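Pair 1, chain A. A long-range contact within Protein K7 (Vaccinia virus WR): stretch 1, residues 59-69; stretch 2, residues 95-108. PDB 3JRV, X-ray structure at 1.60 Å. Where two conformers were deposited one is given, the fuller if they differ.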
# COMPACT_ATOMS: atom_id res chain seq x y z
N LYS A 59 -5.07 -6.31 6.06
CA LYS A 59 -6.53 -6.51 6.03
C LYS A 59 -7.26 -5.66 4.98
O LYS A 59 -8.40 -5.98 4.61
CB LYS A 59 -7.15 -6.25 7.41
CG LYS A 59 -6.69 -7.31 8.41
CD LYS A 59 -7.21 -7.04 9.81
CE LYS A 59 -6.45 -7.81 10.86
NZ LYS A 59 -7.12 -7.53 12.17
N PHE A 60 -6.60 -4.63 4.48
CA PHE A 60 -7.22 -3.78 3.44
C PHE A 60 -7.30 -4.56 2.11
O PHE A 60 -8.06 -4.17 1.23
CB PHE A 60 -6.47 -2.47 3.22
CG PHE A 60 -6.51 -1.52 4.40
CD1 PHE A 60 -7.35 -1.76 5.50
CD2 PHE A 60 -5.67 -0.42 4.40
CE1 PHE A 60 -7.41 -0.86 6.59
CE2 PHE A 60 -5.65 0.48 5.47
CZ PHE A 60 -6.56 0.26 6.57
N ASP A 61 -6.58 -5.68 2.01
CA ASP A 61 -6.78 -6.57 0.85
C ASP A 61 -8.28 -6.99 0.79
O ASP A 61 -8.87 -6.99 -0.30
CB ASP A 61 -5.90 -7.83 0.93
CG ASP A 61 -4.39 -7.54 0.72
OD1 ASP A 61 -3.94 -6.38 0.65
OD2 ASP A 61 -3.66 -8.56 0.58
N ASP A 62 -8.83 -7.42 1.93
CA ASP A 62 -10.23 -7.84 2.04
C ASP A 62 -11.15 -6.67 1.77
O ASP A 62 -12.23 -6.87 1.21
CB ASP A 62 -10.59 -8.36 3.43
CG ASP A 62 -9.91 -9.66 3.78
OD1 ASP A 62 -9.32 -10.28 2.86
OD2 ASP A 62 -9.92 -10.03 5.00
N VAL A 63 -10.77 -5.47 2.21
CA VAL A 63 -11.62 -4.30 1.96
C VAL A 63 -11.72 -4.05 0.47
O VAL A 63 -12.80 -3.76 -0.05
CB VAL A 63 -11.10 -3.00 2.64
CG1 VAL A 63 -11.93 -1.77 2.17
CG2 VAL A 63 -11.07 -3.16 4.18
N ALA A 64 -10.60 -4.19 -0.23
CA ALA A 64 -10.60 -4.00 -1.69
C ALA A 64 -11.47 -5.05 -2.36
O ALA A 64 -12.26 -4.72 -3.27
CB ALA A 64 -9.17 -4.06 -2.24
N ILE A 65 -11.37 -6.29 -1.91
CA ILE A 65 -12.24 -7.35 -2.45
C ILE A 65 -13.73 -7.08 -2.21
O ILE A 65 -14.57 -7.20 -3.14
CB ILE A 65 -11.87 -8.72 -1.87
CG1 ILE A 65 -10.50 -9.16 -2.38
CG2 ILE A 65 -12.99 -9.77 -2.19
CD1 ILE A 65 -9.94 -10.34 -1.53
N ARG A 66 -14.07 -6.69 -0.99
CA ARG A 66 -15.47 -6.30 -0.70
C ARG A 66 -15.93 -5.18 -1.61
O ARG A 66 -17.10 -5.19 -2.05
CB ARG A 66 -15.62 -5.84 0.75
CG ARG A 66 -15.84 -6.88 1.82
CD ARG A 66 -15.98 -6.21 3.21
NE ARG A 66 -15.38 -7.04 4.24
CZ ARG A 66 -14.19 -6.83 4.82
NH1 ARG A 66 -13.52 -5.70 4.64
NH2 ARG A 66 -13.74 -7.74 5.68
N TYR A 67 -15.06 -4.20 -1.87
CA TYR A 67 -15.43 -2.92 -2.51
C TYR A 67 -15.60 -3.13 -4.02
O TYR A 67 -16.58 -2.64 -4.61
CB TYR A 67 -14.32 -1.89 -2.24
CG TYR A 67 -14.61 -0.46 -2.69
CD1 TYR A 67 -15.44 0.36 -1.95
CD2 TYR A 67 -14.08 0.04 -3.87
CE1 TYR A 67 -15.72 1.67 -2.37
CE2 TYR A 67 -14.31 1.35 -4.28
CZ TYR A 67 -15.15 2.15 -3.53
OH TYR A 67 -15.36 3.45 -3.94
N TYR A 68 -14.66 -3.86 -4.62
CA TYR A 68 -14.53 -4.00 -6.08
C TYR A 68 -15.04 -5.34 -6.60
O TYR A 68 -15.54 -5.41 -7.74
CB TYR A 68 -13.07 -3.84 -6.50
CG TYR A 68 -12.60 -2.41 -6.51
CD1 TYR A 68 -13.27 -1.46 -7.30
CD2 TYR A 68 -11.56 -1.99 -5.69
CE1 TYR A 68 -12.88 -0.15 -7.31
CE2 TYR A 68 -11.15 -0.65 -5.69
CZ TYR A 68 -11.82 0.25 -6.52
OH TYR A 68 -11.47 1.57 -6.59
N GLY A 69 -14.89 -6.39 -5.78
CA GLY A 69 -15.05 -7.79 -6.22
C GLY A 69 -13.82 -8.31 -6.94
O GLY A 69 -13.02 -7.51 -7.45
N GLN A 95 -13.59 6.68 3.83
CA GLN A 95 -12.78 5.64 4.46
C GLN A 95 -12.76 4.34 3.62
O GLN A 95 -11.71 3.73 3.43
CB GLN A 95 -13.29 5.34 5.89
CG GLN A 95 -12.52 4.27 6.60
CD GLN A 95 -12.89 4.20 8.05
OE1 GLN A 95 -12.88 5.23 8.74
NE2 GLN A 95 -13.21 3.01 8.52
N GLU A 96 -13.92 3.87 3.17
CA GLU A 96 -13.94 2.57 2.51
C GLU A 96 -13.15 2.65 1.19
O GLU A 96 -12.36 1.74 0.89
CB GLU A 96 -15.35 2.06 2.20
CG GLU A 96 -15.34 0.58 1.72
CD GLU A 96 -16.76 -0.01 1.48
OE1 GLU A 96 -17.73 0.79 1.39
OE2 GLU A 96 -16.91 -1.26 1.34
N SER A 97 -13.36 3.72 0.44
CA SER A 97 -12.66 3.92 -0.83
C SER A 97 -11.15 4.05 -0.58
O SER A 97 -10.33 3.50 -1.33
CB SER A 97 -13.19 5.17 -1.57
OG SER A 97 -12.61 5.20 -2.85
N LEU A 98 -10.77 4.75 0.49
CA LEU A 98 -9.36 4.94 0.79
C LEU A 98 -8.72 3.56 1.08
O LEU A 98 -7.62 3.25 0.57
CB LEU A 98 -9.22 5.89 2.00
CG LEU A 98 -7.78 6.02 2.57
CD1 LEU A 98 -6.87 6.63 1.49
CD2 LEU A 98 -7.85 6.93 3.82
N PHE A 99 -9.35 2.79 1.98
CA PHE A 99 -8.78 1.49 2.37
C PHE A 99 -8.76 0.53 1.20
O PHE A 99 -7.80 -0.23 1.03
CB PHE A 99 -9.47 0.85 3.59
CG PHE A 99 -9.39 1.66 4.86
CD1 PHE A 99 -8.61 2.81 4.94
CD2 PHE A 99 -10.07 1.21 5.99
CE1 PHE A 99 -8.54 3.56 6.17
CE2 PHE A 99 -10.03 1.95 7.22
CZ PHE A 99 -9.24 3.10 7.31
N ALA A 100 -9.81 0.55 0.37
CA ALA A 100 -9.83 -0.28 -0.86
C ALA A 100 -8.68 0.11 -1.77
O ALA A 100 -8.07 -0.76 -2.41
CB ALA A 100 -11.14 -0.10 -1.58
N THR A 101 -8.38 1.40 -1.86
CA THR A 101 -7.36 1.88 -2.81
C THR A 101 -5.98 1.43 -2.30
O THR A 101 -5.14 0.99 -3.08
CB THR A 101 -7.39 3.41 -2.96
OG1 THR A 101 -8.67 3.79 -3.48
CG2 THR A 101 -6.31 3.97 -3.94
N ILE A 102 -5.73 1.57 -1.00
CA ILE A 102 -4.48 1.03 -0.44
C ILE A 102 -4.38 -0.48 -0.69
O ILE A 102 -3.29 -0.99 -1.05
CB ILE A 102 -4.37 1.38 1.09
CG1 ILE A 102 -4.29 2.90 1.22
CG2 ILE A 102 -3.16 0.66 1.71
CD1 ILE A 102 -4.52 3.37 2.66
N GLY A 103 -5.47 -1.21 -0.44
CA GLY A 103 -5.56 -2.65 -0.73
C GLY A 103 -5.20 -2.95 -2.18
O GLY A 103 -4.48 -3.94 -2.44
N ILE A 104 -5.76 -2.16 -3.11
CA ILE A 104 -5.51 -2.37 -4.55
C ILE A 104 -4.06 -2.13 -4.89
O ILE A 104 -3.46 -2.91 -5.64
CB ILE A 104 -6.47 -1.47 -5.46
CG1 ILE A 104 -7.86 -2.07 -5.39
CG2 ILE A 104 -5.90 -1.38 -6.89
CD1 ILE A 104 -8.03 -3.22 -6.37
N CYS A 105 -3.48 -1.06 -4.32
CA CYS A 105 -2.06 -0.79 -4.56
C CYS A 105 -1.23 -1.98 -4.08
O CYS A 105 -0.27 -2.37 -4.77
CB CYS A 105 -1.62 0.49 -3.86
SG CYS A 105 -2.25 1.95 -4.66
N ALA A 106 -1.56 -2.53 -2.91
CA ALA A 106 -0.81 -3.69 -2.38
C ALA A 106 -0.98 -4.89 -3.31
O ALA A 106 -0.02 -5.65 -3.55
CB ALA A 106 -1.29 -4.06 -0.98
N LYS A 107 -2.21 -5.12 -3.78
CA LYS A 107 -2.43 -6.25 -4.70
C LYS A 107 -1.60 -6.07 -5.95
O LYS A 107 -1.09 -7.08 -6.50
CB LYS A 107 -3.92 -6.44 -5.03
CG LYS A 107 -4.67 -7.00 -3.82
CD LYS A 107 -4.52 -8.51 -3.63
CE LYS A 107 -5.74 -9.26 -4.16
NZ LYS A 107 -6.08 -10.43 -3.28
N ILE A 108 -1.50 -4.85 -6.46
CA ILE A 108 -0.77 -4.61 -7.71
C ILE A 108 0.73 -4.90 -7.47
O ILE A 108 1.35 -5.60 -8.26
CB ILE A 108 -0.93 -3.18 -8.19
CG1 ILE A 108 -2.38 -2.97 -8.68
CG2 ILE A 108 0.08 -2.84 -9.29
CD1 ILE A 108 -2.74 -1.51 -8.78

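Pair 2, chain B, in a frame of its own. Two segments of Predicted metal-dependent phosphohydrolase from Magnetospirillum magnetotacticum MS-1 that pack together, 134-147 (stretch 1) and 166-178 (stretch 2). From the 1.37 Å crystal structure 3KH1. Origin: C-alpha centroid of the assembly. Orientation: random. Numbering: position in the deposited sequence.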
# COMPACT_ATOMS: atom_id res chain seq x y z
N ALA B 134 -2.43 -2.56 17.47
CA ALA B 134 -3.70 -2.85 16.83
C ALA B 134 -4.70 -1.71 17.03
O ALA B 134 -5.46 -1.43 16.11
CB ALA B 134 -4.28 -4.20 17.33
N ARG B 135 -4.71 -1.07 18.19
CA ARG B 135 -5.60 0.03 18.43
C ARG B 135 -5.28 1.23 17.54
O ARG B 135 -6.19 1.88 17.01
CB ARG B 135 -5.66 0.47 19.89
CG ARG B 135 -6.43 -0.50 20.77
CD ARG B 135 -6.58 -0.03 22.19
NE ARG B 135 -5.49 -0.53 22.97
CZ ARG B 135 -4.45 0.16 23.41
NH1 ARG B 135 -4.29 1.46 23.12
NH2 ARG B 135 -3.54 -0.47 24.14
N PHE B 136 -4.00 1.52 17.36
CA PHE B 136 -3.63 2.65 16.50
C PHE B 136 -3.94 2.31 15.03
O PHE B 136 -4.49 3.10 14.32
CB PHE B 136 -2.18 3.06 16.72
CG PHE B 136 -1.83 4.36 16.08
CD1 PHE B 136 -2.43 5.55 16.50
CD2 PHE B 136 -0.89 4.42 15.04
CE1 PHE B 136 -2.12 6.72 15.87
CE2 PHE B 136 -0.56 5.64 14.42
CZ PHE B 136 -1.17 6.76 14.85
N ALA B 137 -3.61 1.08 14.62
CA ALA B 137 -3.95 0.61 13.27
C ALA B 137 -5.45 0.72 13.00
O ALA B 137 -5.89 1.26 11.96
CB ALA B 137 -3.50 -0.85 13.10
N ASP B 138 -6.26 0.23 13.93
CA ASP B 138 -7.71 0.23 13.77
C ASP B 138 -8.26 1.67 13.74
O ASP B 138 -9.16 1.98 12.96
CB ASP B 138 -8.37 -0.56 14.90
CG ASP B 138 -9.86 -0.77 14.67
OD1 ASP B 138 -10.22 -1.46 13.69
OD2 ASP B 138 -10.65 -0.28 15.52
N ALA B 139 -7.69 2.55 14.56
CA ALA B 139 -8.14 3.95 14.59
C ALA B 139 -7.92 4.61 13.23
O ALA B 139 -8.80 5.32 12.71
CB ALA B 139 -7.37 4.67 15.70
N LEU B 140 -6.77 4.35 12.61
CA LEU B 140 -6.47 4.94 11.33
C LEU B 140 -7.38 4.39 10.26
O LEU B 140 -7.90 5.10 9.39
CB LEU B 140 -5.05 4.69 10.93
CG LEU B 140 -4.01 5.31 11.83
CD1 LEU B 140 -2.63 4.68 11.54
CD2 LEU B 140 -3.99 6.81 11.61
N ASP B 141 -7.62 3.10 10.31
CA ASP B 141 -8.49 2.43 9.37
C ASP B 141 -9.94 2.91 9.45
O ASP B 141 -10.65 2.97 8.44
CB ASP B 141 -8.47 0.93 9.57
CG ASP B 141 -9.16 0.22 8.46
OD1 ASP B 141 -8.67 0.32 7.32
OD2 ASP B 141 -10.14 -0.45 8.76
N ARG B 142 -10.37 3.27 10.66
CA ARG B 142 -11.73 3.77 10.86
C ARG B 142 -11.83 5.26 10.52
O ARG B 142 -12.90 5.76 10.15
CB ARG B 142 -12.16 3.54 12.30
CG ARG B 142 -12.36 2.07 12.65
CD ARG B 142 -13.75 1.62 12.48
NE ARG B 142 -14.39 1.88 11.18
CZ ARG B 142 -14.30 1.11 10.08
NH1 ARG B 142 -13.63 -0.05 10.08
NH2 ARG B 142 -14.97 1.47 8.98
N LEU B 143 -10.73 6.01 10.65
CA LEU B 143 -10.76 7.45 10.34
C LEU B 143 -10.87 7.70 8.86
O LEU B 143 -11.59 8.60 8.40
CB LEU B 143 -9.47 8.06 10.85
CG LEU B 143 -9.22 9.54 10.55
CD1 LEU B 143 -10.34 10.44 11.13
CD2 LEU B 143 -7.85 10.01 11.08
N GLN B 144 -10.11 6.93 8.09
CA GLN B 144 -10.02 7.22 6.66
C GLN B 144 -11.38 7.24 5.91
O GLN B 144 -11.61 8.15 5.09
CB GLN B 144 -8.97 6.34 5.99
CG GLN B 144 -8.71 6.59 4.49
CD GLN B 144 -9.49 5.70 3.58
OE1 GLN B 144 -10.45 5.00 3.99
NE2 GLN B 144 -9.03 5.63 2.31
N PRO B 145 -12.28 6.28 6.18
CA PRO B 145 -13.55 6.34 5.47
C PRO B 145 -14.38 7.57 5.84
O PRO B 145 -15.20 8.02 5.05
CB PRO B 145 -14.26 5.03 5.84
CG PRO B 145 -13.20 4.20 6.36
CD PRO B 145 -12.09 5.00 6.87
N LEU B 146 -14.23 8.06 7.06
CA LEU B 146 -14.88 9.31 7.47
C LEU B 146 -14.39 10.49 6.65
O LEU B 146 -15.17 11.32 6.15
CB LEU B 146 -14.71 9.58 8.96
CG LEU B 146 -15.18 8.48 9.90
CD1 LEU B 146 -14.91 8.89 11.37
CD2 LEU B 146 -16.62 8.08 9.69
N LEU B 147 -13.07 10.54 6.47
CA LEU B 147 -12.47 11.54 5.59
C LEU B 147 -13.06 11.48 4.21
O LEU B 147 -13.40 12.52 3.61
CB LEU B 147 -10.95 11.36 5.52
CG LEU B 147 -10.12 11.49 6.81
CD1 LEU B 147 -8.64 11.23 6.55
CD2 LEU B 147 -10.26 12.83 7.44
N LYS B 166 -25.19 5.29 13.92
CA LYS B 166 -24.32 4.21 13.43
C LYS B 166 -22.85 4.61 13.43
O LYS B 166 -21.97 3.83 13.82
CB LYS B 166 -24.76 3.72 12.05
CG LYS B 166 -26.12 3.03 12.02
CD LYS B 166 -26.44 2.52 10.62
CE LYS B 166 -27.90 2.12 10.46
NZ LYS B 166 -28.14 1.33 9.19
N VAL B 167 -22.57 5.85 13.02
CA VAL B 167 -21.19 6.34 13.03
C VAL B 167 -20.67 6.48 14.46
O VAL B 167 -19.52 6.18 14.75
CB VAL B 167 -21.06 7.65 12.25
CG1 VAL B 167 -19.65 8.23 12.40
CG2 VAL B 167 -21.46 7.44 10.78
N ASP B 168 -21.54 6.91 15.36
CA ASP B 168 -21.16 7.09 16.76
C ASP B 168 -20.74 5.79 17.40
O ASP B 168 -19.98 5.76 18.37
CB ASP B 168 -22.32 7.66 17.60
CG ASP B 168 -22.45 9.16 17.47
OD1 ASP B 168 -21.48 9.83 17.02
OD2 ASP B 168 -23.53 9.69 17.85
N LYS B 169 -21.25 4.68 16.91
CA LYS B 169 -20.83 3.39 17.41
C LYS B 169 -19.37 3.07 17.06
O LYS B 169 -18.73 2.31 17.78
CB LYS B 169 -21.77 2.28 16.91
CG LYS B 169 -23.16 2.33 17.56
N LEU B 170 -18.85 3.64 15.95
CA LEU B 170 -17.50 3.41 15.45
C LEU B 170 -16.46 4.41 16.02
O LEU B 170 -15.29 4.11 16.12
CB LEU B 170 -17.47 3.51 13.92
CG LEU B 170 -18.35 2.49 13.21
CD1 LEU B 170 -18.22 2.79 11.71
CD2 LEU B 170 -17.99 1.06 13.58
N LEU B 171 -16.91 5.62 16.38
CA LEU B 171 -15.97 6.66 16.78
C LEU B 171 -15.09 6.26 18.00
O LEU B 171 -13.91 6.64 18.05
CB LEU B 171 -16.68 7.99 17.04
CG LEU B 171 -17.15 8.72 15.76
CD1 LEU B 171 -18.07 9.85 16.06
CD2 LEU B 171 -15.97 9.27 14.95
N PRO B 172 -15.62 5.47 18.96
CA PRO B 172 -14.74 5.10 20.07
C PRO B 172 -13.52 4.26 19.65
O PRO B 172 -12.50 4.25 20.35
CB PRO B 172 -15.66 4.30 20.98
CG PRO B 172 -17.04 4.87 20.67
CD PRO B 172 -17.02 5.09 19.21
N ARG B 173 -13.60 3.61 18.51
CA ARG B 173 -12.44 2.87 18.01
C ARG B 173 -11.32 3.81 17.58
O ARG B 173 -10.14 3.45 17.67
CB ARG B 173 -12.84 1.92 16.89
CG ARG B 173 -13.61 0.72 17.39
CD ARG B 173 -14.35 -0.06 16.33
NE ARG B 173 -13.48 -0.68 15.38
CZ ARG B 173 -13.87 -1.56 14.47
NH1 ARG B 173 -15.15 -1.92 14.39
NH2 ARG B 173 -12.99 -2.07 13.61
N ILE B 174 -11.66 4.99 17.08
CA ILE B 174 -10.66 6.00 16.77
C ILE B 174 -10.08 6.55 18.07
O ILE B 174 -8.85 6.64 18.25
CB ILE B 174 -11.22 7.08 15.84
CG1 ILE B 174 -11.82 6.44 14.56
CG2 ILE B 174 -10.14 8.09 15.50
CD1 ILE B 174 -12.53 7.43 13.65
N GLU B 175 -10.96 6.90 19.00
CA GLU B 175 -10.54 7.42 20.30
C GLU B 175 -9.61 6.47 21.00
O GLU B 175 -8.68 6.91 21.66
CB GLU B 175 -11.79 7.67 21.17
CG GLU B 175 -11.53 8.38 22.44
CD GLU B 175 -11.38 9.89 22.31
OE1 GLU B 175 -11.44 10.42 21.17
OE2 GLU B 175 -11.17 10.56 23.36
N ALA B 176 -9.86 5.17 20.87
CA ALA B 176 -9.05 4.17 21.53
C ALA B 176 -7.59 4.18 21.06
O ALA B 176 -6.70 3.76 21.82
CB ALA B 176 -9.70 2.77 21.40
N GLY B 177 -7.34 4.64 19.83
CA GLY B 177 -6.00 4.75 19.28
C GLY B 177 -5.36 6.11 19.45
O GLY B 177 -4.15 6.21 19.53
N SER B 178 -6.17 7.17 19.47
CA SER B 178 -5.68 8.53 19.61
C SER B 178 -6.83 9.45 20.02
O SER B 178 -7.77 9.61 19.26
CB SER B 178 -5.11 9.07 18.29
OG SER B 178 -4.83 10.45 18.40
O HOH W 1 -9.71 0.56 17.98

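In both pairs two helices cross obliquely and at very close range. The axes approach to 7.2 Å in pair 1 and 7.4 Å in pair 2, with N-to-C directions at 110° and 134°, and 14 central residues superpose with an RMSD of 1.0 Å. At the crossing Ala64(A) matches Ala139(B), and Gly103(A) matches Gly177(B). The backbones nearly touch here: CA of Ala64(A) lies 3.9 Å from CA of Ala100(A), and CA of Ala139(B) lies 3.9 Å from CA of Ile174(B).

Such proximity leaves no room for a side chain at the glycine position. A CB on Gly103(A) would point toward the partner helix and fall 2.2 Å from O of Phe60(A); one on Gly177(B) would fall 2.5 Å from CB of Ala139(B). Without it, the glycine backbone itself becomes the packing surface. In pair 1, CA of Gly103(A) makes a CA-H...O contact with O of Phe60(A) at 3.5 Å. The alanine methyls point toward the partner helix and pack closely on its backbone, CB of Ala64(A) lying 3.5 Å from O of Ala100(A) and CB of Ala139(B) 3.5 Å from O of Ile174(B).

The matched knobs Ala100(A) and Ile174(B) differ in size. Ala100(A) sits among Val63(A), Ala64(A), Tyr67(A) and Tyr68(A), where large aromatic rings close around a small methyl: its CB is 3.7 Å from CG of Tyr67(A). In pair 2 the knob supplies the bulk. Ile174(B) sits among Ala139(B), Arg142(B), Leu143(B) and Leu146(B), and its CD1 extends to within 3.6 Å of CD1 of Leu146(B).

The sharpest contrast lies at Phe99(A), matched by Arg173(B). Phe99(A) forms an offset stack with Phe60(A), the centroids 4.2 Å apart and the planes at 11°, so two flat, apolar surfaces are buried together. Val63(A) adds its CG1, 3.9 Å from CB of Phe99(A). In pair 2 the position of that valine is held by Asp138(B), and its carboxylate meets the guanidinium of Arg173(B) in a two-pronged salt bridge: NH2 to OD1 of Asp138(B) at 2.8 Å and NE to OD2 of Asp138(B) at 2.9 Å, both nearly linear. A water reinforces the link, donating to OD2 of Asp138(B) and to O of Arg173(B).

Tyr67(A) and Arg142(B) also match, and both point toward the partner helix. The tyrosine packs its ring against CG of Glu96(A), whereas the arginine lays its aliphatic CD over one face of the Arg173(B) guanidinium, 3.7 Å from NE of Arg173(B). Pair 1 thus relies mainly on apolar and aromatic packing, while pair 2 combines an apolar knob with a charged clamp.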